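Long-range contacts in trilobed Protease (Pyrococcus furiosus, PDB 2GOP), which probably serves in peptide breakdown as a trilobed protease, of which this is the beta-propeller domain with an open Velcro topology: residues G70-F75 and V89-T94; R21-L26 and I66-K71; V84-V89 and S97-E102; A28-K33 and T62-S67; N105-E110 and L119-K124. All coordinates share one frame; numbering follows the deposited sequence.

In the fold
The contacts lie in three successive four-stranded blades of the propeller and at the joins between them. Contacts 1 and 3 share Val89 on strand 84-91 and build one blade; their centres are about 13 Å apart. Contact 5 is a hairpin of the next blade, with its centre about 11 Å from that of contact 3, and Ile87 packs against Ile106. Contacts 2 and 4 join the preceding blade to strand 62-66 and the loop after it; they share Ile66 and Ser67. Contact 2 also shares Gly70 and Lys71 with contact 1, whose centre is about 10 Å away. Arg65 NE of contact 4 lies 2.9 Å from Leu109 O of contact 5.

Contact 1: residues G70-F75 and V89-T94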
# COMPACT_ATOMS: atom_id res chain seq x y z
N GLY A 70 -0.31 32.58 -7.33
CA GLY A 70 -1.56 32.55 -8.08
C GLY A 70 -1.48 32.94 -9.54
O GLY A 70 -2.51 33.12 -10.18
N LYS A 71 -0.27 33.08 -10.09
CA LYS A 71 -0.09 33.54 -11.49
C LYS A 71 0.04 32.40 -12.50
O LYS A 71 -0.10 32.61 -13.70
CB LYS A 71 1.14 34.42 -11.61
CG LYS A 71 1.04 35.76 -10.88
CD LYS A 71 2.32 36.55 -11.06
CE LYS A 71 2.36 37.80 -10.17
NZ LYS A 71 3.62 38.57 -10.37
N LYS A 72 0.32 31.19 -12.02
CA LYS A 72 0.47 30.03 -12.89
C LYS A 72 -0.25 28.81 -12.35
O LYS A 72 -0.52 28.70 -11.17
CB LYS A 72 1.95 29.68 -13.04
CG LYS A 72 2.79 30.78 -13.63
CD LYS A 72 4.22 30.35 -13.80
CE LYS A 72 5.09 31.51 -14.30
NZ LYS A 72 4.49 32.24 -15.45
N ILE A 73 -0.51 27.87 -13.25
CA ILE A 73 -0.97 26.55 -12.85
C ILE A 73 -0.23 25.47 -13.66
O ILE A 73 -0.16 25.54 -14.88
CB ILE A 73 -2.52 26.41 -12.98
CG1 ILE A 73 -2.99 25.07 -12.43
CG2 ILE A 73 -2.96 26.58 -14.42
CD1 ILE A 73 -4.46 25.02 -12.15
N ALA A 74 0.33 24.50 -12.95
CA ALA A 74 0.91 23.33 -13.60
C ALA A 74 -0.13 22.22 -13.57
O ALA A 74 -0.97 22.15 -12.67
CB ALA A 74 2.19 22.90 -12.88
N PHE A 75 -0.09 21.35 -14.57
CA PHE A 75 -1.03 20.24 -14.61
C PHE A 75 -0.51 19.12 -15.48
O PHE A 75 0.49 19.29 -16.16
CB PHE A 75 -2.41 20.70 -15.11
CG PHE A 75 -2.40 21.29 -16.50
CD1 PHE A 75 -2.15 22.65 -16.69
CD2 PHE A 75 -2.69 20.50 -17.61
CE1 PHE A 75 -2.18 23.21 -17.97
CE2 PHE A 75 -2.72 21.05 -18.88
CZ PHE A 75 -2.47 22.40 -19.06
N VAL A 89 2.30 23.77 -18.20
CA VAL A 89 2.17 24.97 -17.39
C VAL A 89 1.32 26.00 -18.13
O VAL A 89 1.57 26.30 -19.29
CB VAL A 89 3.56 25.56 -17.04
CG1 VAL A 89 3.40 26.84 -16.22
CG2 VAL A 89 4.39 24.53 -16.26
N ALA A 90 0.29 26.51 -17.45
CA ALA A 90 -0.56 27.56 -17.97
C ALA A 90 -0.28 28.85 -17.22
O ALA A 90 -0.16 28.87 -15.99
CB ALA A 90 -2.03 27.19 -17.83
N ASP A 91 -0.19 29.93 -17.98
CA ASP A 91 0.03 31.25 -17.43
C ASP A 91 -1.32 31.94 -17.35
O ASP A 91 -1.90 32.33 -18.37
CB ASP A 91 0.99 32.01 -18.33
CG ASP A 91 1.54 33.24 -17.68
OD1 ASP A 91 0.74 34.10 -17.25
OD2 ASP A 91 2.79 33.35 -17.60
N LEU A 92 -1.83 32.08 -16.13
CA LEU A 92 -3.17 32.63 -15.91
C LEU A 92 -3.27 34.12 -16.26
O LEU A 92 -4.36 34.63 -16.49
CB LEU A 92 -3.62 32.40 -14.46
CG LEU A 92 -3.68 30.96 -13.94
CD1 LEU A 92 -4.19 30.96 -12.52
CD2 LEU A 92 -4.56 30.08 -14.81
N GLU A 93 -2.13 34.81 -16.29
CA GLU A 93 -2.08 36.24 -16.67
C GLU A 93 -2.07 36.42 -18.18
O GLU A 93 -2.87 37.20 -18.73
CB GLU A 93 -0.85 36.91 -16.06
CG GLU A 93 -0.74 36.72 -14.55
CD GLU A 93 0.16 37.74 -13.88
OE1 GLU A 93 1.29 37.97 -14.37
OE2 GLU A 93 -0.27 38.30 -12.84
N THR A 94 -1.17 35.71 -18.85
CA THR A 94 -1.04 35.82 -20.31
C THR A 94 -1.99 34.90 -21.08
O THR A 94 -2.05 34.96 -22.32
CB THR A 94 0.41 35.55 -20.78
OG1 THR A 94 0.73 34.17 -20.59
CG2 THR A 94 1.41 36.42 -20.00
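Lys72 and Asp91 form a salt bridge, with NZ of Lys72 3.0 Å from OD2 of Asp91. The chain of Lys72 is extended up to CE and bends at chi4 (-47°), which sets NZ beside the carboxylate. Next to this pair the aliphatic part of Lys71 passes the carboxylate of Glu93 at a slant, with Lys71 CG 3.5 Å from Glu93 OE2. On the face that carries Ile73 and Ala90 the contact is apolar. Ile73 CG2 touches Ala90 CB at 3.6 Å and Leu92 CD2 at 3.9 Å. Ala90 CB also meets the edge of the Phe75 ring, 4.0 Å from Phe75 CE1. Antiparallel backbone bonds fix this register. Ala90 N donates to Ile73 O at 2.8 Å, and Ile73 N returns a bond to Ala90 O. Leu92 N reaches Lys71 O as the chain leaves the strand. Asp91 is itself positioned by an Asx motif: its OD1 accepts from Thr94 N at 3.0 Å, from above the carboxylate plane. An alanine in place of Asp91 would probably leave Lys72 NZ without its mate and Thr94 N without its acceptor, and the turn would be less firmly held. Beyond the hairpin, Ile73 and Phe75 pack on strand 40-49 of one adjoining blade, and Lys72 and Ala74 on strand 105-111 of the other. The single carboxylate of Asp91 therefore has two tasks: one oxygen pairs with a charge across the strands, and the other holds the turn.

Contact 2: residues R21-L26 and I66-K71; sequences RTKGEL and ISPDGK
Ile66 CD1 lies 4.2 Å from Leu26 O, a carbonyl oxygen whose plane is approached from opposite faces. Thr22 OG1 donates to Leu26 O at 2.9 Å from one face, and Lys23 N donates from the other. A second flat group, the carboxylate of Asp69, is gripped through OD1. Ser67 OG meets that oxygen nearly along its C-O axis, while Lys71 N comes from above the plane and closes an Asx turn. Lys23 and Ile66 carry the contact between the segments. The CB of Lys23 touches Ile66 CG2 at 3.6 Å, and Lys23 CG lies 3.3 Å from Ile66 O. The two side chains lie alongside but run opposite ways. A bend at chi2 (-65°) places Lys23 CD near Pro68, 4.0 Å from Pro68 CA. Two tight turns of neighbouring propeller blades meet here. Residues 23-26 form a type II' turn between the first two strands of one blade, and residues 67-70 form a type I turn between the first two strands of the next. Leu26 CD1 packs against Gly70 O at 3.8 Å. Further out, Gly24 N is held by Asp310, and Pro68 rests on Trp111.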
# COMPACT_ATOMS: atom_id res chain seq x y z
N ARG A 21 -7.37 21.96 -4.43
CA ARG A 21 -6.18 22.76 -4.26
C ARG A 21 -6.57 24.19 -3.96
O ARG A 21 -7.61 24.68 -4.42
CB ARG A 21 -5.36 22.75 -5.55
CG ARG A 21 -4.83 21.37 -5.92
CD ARG A 21 -3.61 21.05 -5.13
NE ARG A 21 -3.41 19.62 -5.02
CZ ARG A 21 -2.30 19.06 -4.54
NH1 ARG A 21 -1.28 19.80 -4.12
NH2 ARG A 21 -2.22 17.73 -4.50
N THR A 22 -5.71 24.87 -3.22
CA THR A 22 -5.91 26.29 -2.95
C THR A 22 -4.59 27.07 -2.79
O THR A 22 -3.63 26.57 -2.21
CB THR A 22 -6.80 26.50 -1.70
OG1 THR A 22 -7.16 27.88 -1.60
CG2 THR A 22 -6.07 26.04 -0.44
N LYS A 23 -4.56 28.27 -3.36
CA LYS A 23 -3.51 29.26 -3.10
C LYS A 23 -4.18 30.61 -3.11
O LYS A 23 -4.95 30.91 -4.01
CB LYS A 23 -2.44 29.24 -4.19
CG LYS A 23 -1.61 27.98 -4.25
CD LYS A 23 -0.76 27.78 -3.01
CE LYS A 23 0.14 26.57 -3.17
NZ LYS A 23 1.00 26.31 -1.98
N GLY A 24 -3.90 31.42 -2.09
CA GLY A 24 -4.47 32.75 -2.00
C GLY A 24 -5.98 32.70 -2.00
O GLY A 24 -6.59 32.06 -1.15
N GLU A 25 -6.60 33.40 -2.96
CA GLU A 25 -8.05 33.44 -3.07
C GLU A 25 -8.54 32.55 -4.22
O GLU A 25 -9.71 32.63 -4.62
CB GLU A 25 -8.52 34.89 -3.27
CG GLU A 25 -8.32 35.78 -2.03
CD GLU A 25 -9.55 35.83 -1.12
OE1 GLU A 25 -10.22 34.79 -0.93
OE2 GLU A 25 -9.84 36.92 -0.59
N LEU A 26 -7.66 31.69 -4.71
CA LEU A 26 -8.01 30.72 -5.74
C LEU A 26 -8.18 29.32 -5.16
O LEU A 26 -7.41 28.90 -4.28
CB LEU A 26 -6.94 30.67 -6.84
CG LEU A 26 -6.82 31.91 -7.73
CD1 LEU A 26 -5.74 31.70 -8.78
CD2 LEU A 26 -8.16 32.25 -8.40
N ILE A 66 -1.57 25.07 -8.27
CA ILE A 66 -1.56 26.51 -8.40
C ILE A 66 -0.25 27.00 -7.81
O ILE A 66 0.11 26.58 -6.72
CB ILE A 66 -2.72 27.18 -7.62
CG1 ILE A 66 -4.08 26.66 -8.11
CG2 ILE A 66 -2.64 28.72 -7.77
CD1 ILE A 66 -5.16 26.70 -7.05
N SER A 67 0.45 27.88 -8.51
CA SER A 67 1.68 28.46 -7.98
C SER A 67 1.35 29.33 -6.76
O SER A 67 0.31 29.98 -6.73
CB SER A 67 2.41 29.28 -9.04
OG SER A 67 1.66 30.41 -9.45
N PRO A 68 2.23 29.33 -5.74
CA PRO A 68 1.98 30.18 -4.56
C PRO A 68 1.48 31.61 -4.86
O PRO A 68 0.61 32.12 -4.15
CB PRO A 68 3.34 30.20 -3.87
CG PRO A 68 3.93 28.85 -4.21
CD PRO A 68 3.49 28.57 -5.62
N ASP A 69 2.00 32.23 -5.91
CA ASP A 69 1.62 33.61 -6.25
C ASP A 69 0.34 33.71 -7.07
O ASP A 69 -0.05 34.80 -7.50
CB ASP A 69 2.78 34.33 -6.95
CG ASP A 69 3.07 33.79 -8.34
OD1 ASP A 69 2.41 32.83 -8.80
OD2 ASP A 69 3.98 34.34 -8.98
N GLY A 70 -0.31 32.58 -7.33
CA GLY A 70 -1.56 32.55 -8.08
C GLY A 70 -1.48 32.94 -9.54
O GLY A 70 -2.51 33.12 -10.18
N LYS A 71 -0.27 33.08 -10.09
CA LYS A 71 -0.09 33.54 -11.49
C LYS A 71 0.04 32.40 -12.50
O LYS A 71 -0.10 32.61 -13.70
CB LYS A 71 1.14 34.42 -11.61
CG LYS A 71 1.04 35.76 -10.88
CD LYS A 71 2.32 36.55 -11.06
CE LYS A 71 2.36 37.80 -10.17
NZ LYS A 71 3.62 38.57 -10.37

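Contact 3: residues V84-V89 and S97-E102; sequences VSEIWV and SKKILE
Trp88 lies against the Lys98-Lys99 backbone from its CB outward. Trp88 CB is 3.5 Å from Lys98 O. CD2 approaches Lys99 N, which lies over one face of the indole toward the rim. Trp88 CE3 comes closest to the strand, 3.2 Å from Lys98 C. CE2 and NE1 meet Lys99 CB, which sits over the five-membered ring of Trp88 as a CH-pi contact, 3.9 Å from the centroid. At the far side Trp88 CZ3 lies 3.8 Å from Ser97 OG, which is at the ring edge. Trp88 NE1 donates to Glu86 OE1 at 2.9 Å. This bond runs almost in the ring plane and fixes the rotation of the indole. An alanine at Trp88 would probably leave Glu86 OE1 without its N-H partner and open a gap beside Lys99.

With CG anti to the backbone N (chi1 175°) and an extended chain beyond it, Lys99 continues past the ring, crosses Glu86 at about a right angle, and ends in a salt bridge with Glu102 OE1. The two antiparallel strands carry a classic beta bulge, in which Ile100 and Leu101 both face Ile87. Ile87 O accepts from Ile100 N at 2.8 Å and weakly from Leu101 N. On the face of Ile87 and Val89, away from Trp88, the bulge residue Ile100 packs with CG1 3.8 Å from Ile87 CG2 and with CD1 on Val89 CG2.

This hairpin is the outer half of a four-stranded blade. Trp88 also meets Phe75 and, through a cation-pi contact, Arg77 of strand 72-79. Ile87, Val89, Ile100 and Leu101 pack on strand 117-123 of the next blade.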
# COMPACT_ATOMS: atom_id res chain seq x y z
N VAL A 84 1.96 8.27 -22.80
CA VAL A 84 2.83 9.14 -22.01
C VAL A 84 2.00 10.16 -21.26
O VAL A 84 0.91 10.52 -21.71
CB VAL A 84 3.86 9.89 -22.88
CG1 VAL A 84 4.88 8.93 -23.46
CG2 VAL A 84 3.16 10.69 -23.97
N SER A 85 2.52 10.59 -20.12
CA SER A 85 1.91 11.64 -19.33
C SER A 85 2.72 12.90 -19.55
O SER A 85 3.94 12.86 -19.51
CB SER A 85 1.95 11.29 -17.84
OG SER A 85 1.67 9.92 -17.65
N GLU A 86 2.04 14.01 -19.76
CA GLU A 86 2.73 15.25 -20.05
C GLU A 86 2.51 16.23 -18.93
O GLU A 86 1.40 16.34 -18.41
CB GLU A 86 2.20 15.85 -21.34
CG GLU A 86 2.17 14.88 -22.51
CD GLU A 86 1.25 15.37 -23.59
OE1 GLU A 86 0.99 16.58 -23.64
OE2 GLU A 86 0.76 14.53 -24.37
N ILE A 87 3.57 16.94 -18.56
CA ILE A 87 3.44 18.07 -17.65
C ILE A 87 3.33 19.35 -18.48
O ILE A 87 4.09 19.56 -19.43
CB ILE A 87 4.61 18.15 -16.66
CG1 ILE A 87 4.67 16.88 -15.81
CG2 ILE A 87 4.47 19.39 -15.77
CD1 ILE A 87 3.36 16.50 -15.08
N TRP A 88 2.35 20.18 -18.11
CA TRP A 88 2.06 21.44 -18.75
C TRP A 88 2.11 22.55 -17.72
O TRP A 88 1.96 22.32 -16.51
CB TRP A 88 0.64 21.41 -19.33
CG TRP A 88 0.51 20.68 -20.61
CD1 TRP A 88 0.71 19.35 -20.82
CD2 TRP A 88 0.14 21.24 -21.87
NE1 TRP A 88 0.49 19.05 -22.14
CE2 TRP A 88 0.14 20.19 -22.81
CE3 TRP A 88 -0.20 22.53 -22.30
CZ2 TRP A 88 -0.17 20.39 -24.16
CZ3 TRP A 88 -0.50 22.72 -23.63
CH2 TRP A 88 -0.49 21.66 -24.54
N VAL A 89 2.30 23.77 -18.20
CA VAL A 89 2.17 24.97 -17.39
C VAL A 89 1.32 26.00 -18.13
O VAL A 89 1.57 26.30 -19.29
CB VAL A 89 3.56 25.56 -17.04
CG1 VAL A 89 3.40 26.84 -16.22
CG2 VAL A 89 4.39 24.53 -16.26
N SER A 97 -0.71 28.34 -22.44
CA SER A 97 -0.21 27.11 -21.83
C SER A 97 0.65 26.31 -22.81
O SER A 97 0.49 26.43 -24.03
CB SER A 97 -1.37 26.26 -21.30
OG SER A 97 -2.21 25.80 -22.34
N LYS A 98 1.59 25.54 -22.27
CA LYS A 98 2.45 24.71 -23.09
C LYS A 98 2.87 23.45 -22.35
O LYS A 98 2.94 23.43 -21.12
CB LYS A 98 3.70 25.48 -23.51
CG LYS A 98 4.51 26.04 -22.35
CD LYS A 98 6.01 25.93 -22.59
CE LYS A 98 6.80 26.85 -21.65
NZ LYS A 98 6.21 26.95 -20.28
N LYS A 99 3.17 22.42 -23.13
CA LYS A 99 3.77 21.20 -22.63
C LYS A 99 5.22 21.51 -22.27
O LYS A 99 5.94 22.11 -23.07
CB LYS A 99 3.69 20.14 -23.73
CG LYS A 99 4.36 18.81 -23.47
CD LYS A 99 4.47 18.05 -24.79
CE LYS A 99 5.10 16.68 -24.62
NZ LYS A 99 5.23 15.99 -25.93
N ILE A 100 5.66 21.12 -21.07
CA ILE A 100 7.06 21.33 -20.67
C ILE A 100 7.86 20.05 -20.50
O ILE A 100 9.09 20.09 -20.47
CB ILE A 100 7.17 22.18 -19.40
CG1 ILE A 100 6.62 21.43 -18.18
CG2 ILE A 100 6.47 23.50 -19.60
CD1 ILE A 100 7.10 21.99 -16.82
N LEU A 101 7.18 18.91 -20.42
CA LEU A 101 7.85 17.64 -20.16
C LEU A 101 6.97 16.46 -20.55
O LEU A 101 5.75 16.53 -20.48
CB LEU A 101 8.19 17.52 -18.67
CG LEU A 101 8.95 16.26 -18.25
CD1 LEU A 101 10.44 16.51 -18.39
CD2 LEU A 101 8.56 15.86 -16.84
N GLU A 102 7.63 15.38 -20.95
CA GLU A 102 6.99 14.12 -21.27
C GLU A 102 7.61 13.02 -20.42
O GLU A 102 8.84 12.95 -20.26
CB GLU A 102 7.20 13.81 -22.76
CG GLU A 102 6.17 12.88 -23.35
CD GLU A 102 6.27 12.77 -24.86
OE1 GLU A 102 6.68 13.76 -25.50
OE2 GLU A 102 5.93 11.69 -25.40
O HOH W 1 3.13 28.37 -19.74

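Contact 4: residues A28-K33 and T62-S67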
# COMPACT_ATOMS: atom_id res chain seq x y z
N ALA A 28 -8.81 25.31 -6.91
CA ALA A 28 -8.93 24.51 -8.13
C ALA A 28 -9.18 23.06 -7.78
O ALA A 28 -8.90 22.60 -6.66
CB ALA A 28 -7.69 24.63 -9.01
N TYR A 29 -9.73 22.34 -8.75
CA TYR A 29 -10.04 20.93 -8.60
C TYR A 29 -10.28 20.30 -9.96
O TYR A 29 -10.43 21.00 -10.96
CB TYR A 29 -11.28 20.73 -7.71
CG TYR A 29 -12.50 21.50 -8.17
CD1 TYR A 29 -12.67 22.83 -7.80
CD2 TYR A 29 -13.48 20.90 -8.96
CE1 TYR A 29 -13.77 23.54 -8.20
CE2 TYR A 29 -14.59 21.60 -9.38
CZ TYR A 29 -14.73 22.92 -8.99
OH TYR A 29 -15.83 23.64 -9.39
N VAL A 30 -10.32 18.97 -9.98
CA VAL A 30 -10.62 18.23 -11.18
C VAL A 30 -12.11 17.84 -11.16
O VAL A 30 -12.60 17.28 -10.18
CB VAL A 30 -9.72 16.98 -11.33
CG1 VAL A 30 -10.07 16.23 -12.60
CG2 VAL A 30 -8.25 17.37 -11.34
N LEU A 31 -12.80 18.19 -12.24
CA LEU A 31 -14.19 17.80 -12.47
C LEU A 31 -14.16 16.72 -13.55
O LEU A 31 -13.66 16.96 -14.65
CB LEU A 31 -15.01 19.01 -12.96
CG LEU A 31 -16.48 18.80 -13.34
CD1 LEU A 31 -17.26 18.14 -12.24
CD2 LEU A 31 -17.13 20.12 -13.73
N THR A 32 -14.66 15.53 -13.23
CA THR A 32 -14.72 14.42 -14.19
C THR A 32 -16.17 14.08 -14.49
O THR A 32 -17.01 13.98 -13.59
CB THR A 32 -13.97 13.15 -13.68
OG1 THR A 32 -12.59 13.47 -13.40
CG2 THR A 32 -14.03 12.04 -14.74
N LYS A 33 -16.47 13.87 -15.77
CA LYS A 33 -17.84 13.81 -16.23
C LYS A 33 -17.91 13.05 -17.55
O LYS A 33 -16.96 13.08 -18.34
CB LYS A 33 -18.35 15.24 -16.42
CG LYS A 33 -19.85 15.43 -16.31
CD LYS A 33 -20.18 16.91 -16.03
CE LYS A 33 -19.51 17.86 -17.03
NZ LYS A 33 -20.02 19.25 -16.91
N THR A 62 -5.52 16.84 -15.39
CA THR A 62 -5.61 16.50 -13.97
C THR A 62 -4.34 17.05 -13.27
O THR A 62 -3.52 17.72 -13.90
CB THR A 62 -5.68 14.96 -13.76
OG1 THR A 62 -4.48 14.36 -14.26
CG2 THR A 62 -6.90 14.35 -14.49
N MET A 63 -4.17 16.76 -11.98
CA MET A 63 -3.03 17.24 -11.19
C MET A 63 -2.87 18.76 -11.17
O MET A 63 -1.78 19.27 -11.42
CB MET A 63 -1.71 16.60 -11.65
CG MET A 63 -1.64 15.09 -11.55
SD MET A 63 0.07 14.49 -11.57
CE MET A 63 0.62 14.95 -9.94
N PRO A 64 -3.95 19.50 -10.86
CA PRO A 64 -3.85 20.95 -10.78
C PRO A 64 -2.94 21.40 -9.65
O PRO A 64 -3.10 20.93 -8.52
CB PRO A 64 -5.29 21.39 -10.51
CG PRO A 64 -5.91 20.22 -9.84
CD PRO A 64 -5.32 19.03 -10.56
N ARG A 65 -1.98 22.26 -9.95
CA ARG A 65 -1.07 22.80 -8.95
C ARG A 65 -0.98 24.30 -9.17
O ARG A 65 -0.42 24.75 -10.17
CB ARG A 65 0.32 22.14 -9.05
CG ARG A 65 0.30 20.61 -8.89
CD ARG A 65 -0.10 20.15 -7.50
NE ARG A 65 0.03 18.70 -7.32
CZ ARG A 65 -0.93 17.80 -7.53
NH1 ARG A 65 -2.16 18.15 -7.89
NH2 ARG A 65 -0.66 16.52 -7.34
N ILE A 66 -1.57 25.07 -8.27
CA ILE A 66 -1.56 26.51 -8.40
C ILE A 66 -0.25 27.00 -7.81
O ILE A 66 0.11 26.58 -6.72
CB ILE A 66 -2.72 27.18 -7.62
CG1 ILE A 66 -4.08 26.66 -8.11
CG2 ILE A 66 -2.64 28.72 -7.77
CD1 ILE A 66 -5.16 26.70 -7.05
N SER A 67 0.45 27.88 -8.51
CA SER A 67 1.68 28.46 -7.98
C SER A 67 1.35 29.33 -6.76
O SER A 67 0.31 29.98 -6.73
CB SER A 67 2.41 29.28 -9.04
OG SER A 67 1.66 30.41 -9.45
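Val30 and Pro64 make the tightest apolar contact between strands 28-33 and 62-66. CG2 of Val30 touches CD of the Pro64 ring at 3.5 Å, closer than usual for two carbons, and the side chains cross at about a right angle. The same methyl, Val30 CG2, lies 3.8 Å from Thr62 CA. The other methyl of Val30, CG1, meets Thr62 CG2 at 4.1 Å. Val30 holds CG1 anti to the backbone N (chi1 180°), which turns CG1 to the threonine methyl, while CG2 sits against both the proline ring and Thr62 CA. Farther along, Ala28 CB packs on Ile66 CD1 at 3.8 Å and more loosely on Pro64 CB at 4.3 Å. The CB atoms of Ala28, Val30, Pro64 and Ile66 all point toward the opposite strand.

The strands run antiparallel at 162°, but their axes are 6.9 Å apart and they belong to different sheets. Strand 26-35 is the second of its blade, and strand 62-66 is the first of the next. The contact is thus the face-to-face packing of adjacent blades of a beta-propeller.

Polar groups lie around this apolar layer. Arg65 NH1 bonds to Pro64 O at 3.0 Å, in the guanidinium plane but from above the carbonyl plane. The same NH1 pairs with Asp19, and NE reaches Leu109 O in the following blade. Tyr29, whose CB points away from strand 62-66, bonds through OH to Tyr339. Thr32 touches Pro194 of the second subunit.

Contact 5: residues N105-E110 and L119-K124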
# COMPACT_ATOMS: atom_id res chain seq x y z
N ASN A 105 5.18 7.96 -16.51
CA ASN A 105 4.27 8.13 -15.38
C ASN A 105 4.74 9.27 -14.48
O ASN A 105 5.94 9.52 -14.36
CB ASN A 105 4.22 6.81 -14.60
CG ASN A 105 3.10 6.79 -13.57
OD1 ASN A 105 3.36 6.70 -12.36
ND2 ASN A 105 1.86 6.88 -14.03
N ILE A 106 3.80 9.97 -13.86
CA ILE A 106 4.09 11.05 -12.92
C ILE A 106 3.63 10.67 -11.51
O ILE A 106 2.48 10.25 -11.32
CB ILE A 106 3.41 12.36 -13.36
CG1 ILE A 106 3.93 12.78 -14.75
CG2 ILE A 106 3.58 13.47 -12.30
CD1 ILE A 106 5.42 13.16 -14.82
N ARG A 107 4.52 10.80 -10.53
CA ARG A 107 4.21 10.51 -9.13
C ARG A 107 3.79 11.78 -8.38
O ARG A 107 2.84 11.76 -7.61
CB ARG A 107 5.41 9.87 -8.41
CG ARG A 107 5.09 9.33 -7.02
CD ARG A 107 6.34 9.09 -6.21
NE ARG A 107 6.10 8.19 -5.08
CZ ARG A 107 6.16 6.85 -5.13
NH1 ARG A 107 6.43 6.21 -6.28
NH2 ARG A 107 5.94 6.14 -4.03
N SER A 108 4.53 12.87 -8.57
CA SER A 108 4.20 14.12 -7.90
C SER A 108 4.58 15.34 -8.71
O SER A 108 5.44 15.28 -9.61
CB SER A 108 4.87 14.20 -6.54
OG SER A 108 6.27 14.06 -6.68
N LEU A 109 3.95 16.45 -8.35
CA LEU A 109 4.10 17.72 -9.05
C LEU A 109 3.94 18.83 -8.03
O LEU A 109 2.90 18.92 -7.40
CB LEU A 109 3.01 17.81 -10.12
CG LEU A 109 3.02 19.02 -11.05
CD1 LEU A 109 4.35 19.10 -11.81
CD2 LEU A 109 1.81 18.89 -11.97
N GLU A 110 4.99 19.64 -7.81
CA GLU A 110 5.00 20.58 -6.68
C GLU A 110 5.78 21.83 -7.04
O GLU A 110 6.90 21.76 -7.51
CB GLU A 110 5.63 19.94 -5.42
CG GLU A 110 5.54 20.80 -4.14
CD GLU A 110 6.32 20.28 -2.90
OE1 GLU A 110 7.14 19.33 -2.99
OE2 GLU A 110 6.08 20.84 -1.81
N LEU A 119 9.03 21.03 -9.13
CA LEU A 119 9.57 19.68 -8.88
C LEU A 119 8.63 18.64 -9.45
O LEU A 119 7.46 18.56 -9.05
CB LEU A 119 9.76 19.41 -7.39
CG LEU A 119 10.27 18.00 -7.03
CD1 LEU A 119 11.68 17.77 -7.61
CD2 LEU A 119 10.23 17.74 -5.52
N ILE A 120 9.14 17.85 -10.39
CA ILE A 120 8.42 16.73 -10.98
C ILE A 120 9.12 15.43 -10.62
O ILE A 120 10.33 15.29 -10.83
CB ILE A 120 8.38 16.85 -12.53
CG1 ILE A 120 7.84 18.22 -12.96
CG2 ILE A 120 7.54 15.72 -13.14
CD1 ILE A 120 8.31 18.65 -14.31
N VAL A 121 8.36 14.49 -10.07
CA VAL A 121 8.88 13.15 -9.79
C VAL A 121 8.06 12.11 -10.58
O VAL A 121 6.83 12.15 -10.61
CB VAL A 121 8.91 12.84 -8.28
CG1 VAL A 121 9.53 11.48 -8.02
CG2 VAL A 121 9.67 13.94 -7.53
N GLY A 122 8.75 11.20 -11.24
CA GLY A 122 8.10 10.25 -12.12
C GLY A 122 9.05 9.25 -12.73
O GLY A 122 10.16 9.02 -12.23
N PHE A 123 8.59 8.64 -13.82
CA PHE A 123 9.32 7.56 -14.47
C PHE A 123 9.54 7.89 -15.93
O PHE A 123 8.60 8.24 -16.65
CB PHE A 123 8.55 6.26 -14.30
CG PHE A 123 8.47 5.82 -12.88
CD1 PHE A 123 7.46 6.28 -12.04
CD2 PHE A 123 9.45 4.99 -12.35
CE1 PHE A 123 7.40 5.90 -10.72
CE2 PHE A 123 9.40 4.59 -11.02
CZ PHE A 123 8.37 5.04 -10.21
N LYS A 124 10.80 7.80 -16.34
CA LYS A 124 11.26 8.34 -17.61
C LYS A 124 10.67 7.55 -18.76
O LYS A 124 10.33 6.36 -18.61
CB LYS A 124 12.79 8.29 -17.67
CG LYS A 124 13.46 9.50 -18.29
CD LYS A 124 14.92 9.49 -17.93
CE LYS A 124 15.66 10.67 -18.51
NZ LYS A 124 16.99 10.82 -17.85
O HOH W 2 7.07 16.73 -6.86
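Leu109 holds CG anti to its backbone N (chi1 -176°), and chi2 (58°) then sets Leu109 CD1 3.8 Å from Ile120 CG1; the two side chains run the same way. Ile120 CG2 meets Ile106 CD1 at 3.7 Å. Ser108 OG stands between its backbone N and carbonyl carbon, 3.3 Å from Val121 CB. A water bonded to Ser108 OG at 2.8 Å donates to Leu119 O. The strands are the first two of a four-stranded propeller blade, paired antiparallel, with a classic beta bulge that shifts the register by one. At the bulge Arg107 and Ser108 both face Val121. Val121 O takes two donors, Arg107 N at 2.7 Å and Ser108 N at 3.2 Å. Val121 N answers to Ser108 O, and Leu119 and Glu110 exchange backbone bonds at one end. Toward the other end Gly122 CA approaches Asn105 O to 3.2 Å, a closeness that the absence of a side chain permits. The amide of Asn105 lies alongside the Phe123 ring, their planes 34° apart. Ile106, Leu109 and Ile120 pack on Ile87 of the preceding blade, while Glu110 OE1 accepts from Trp178 N in the following one.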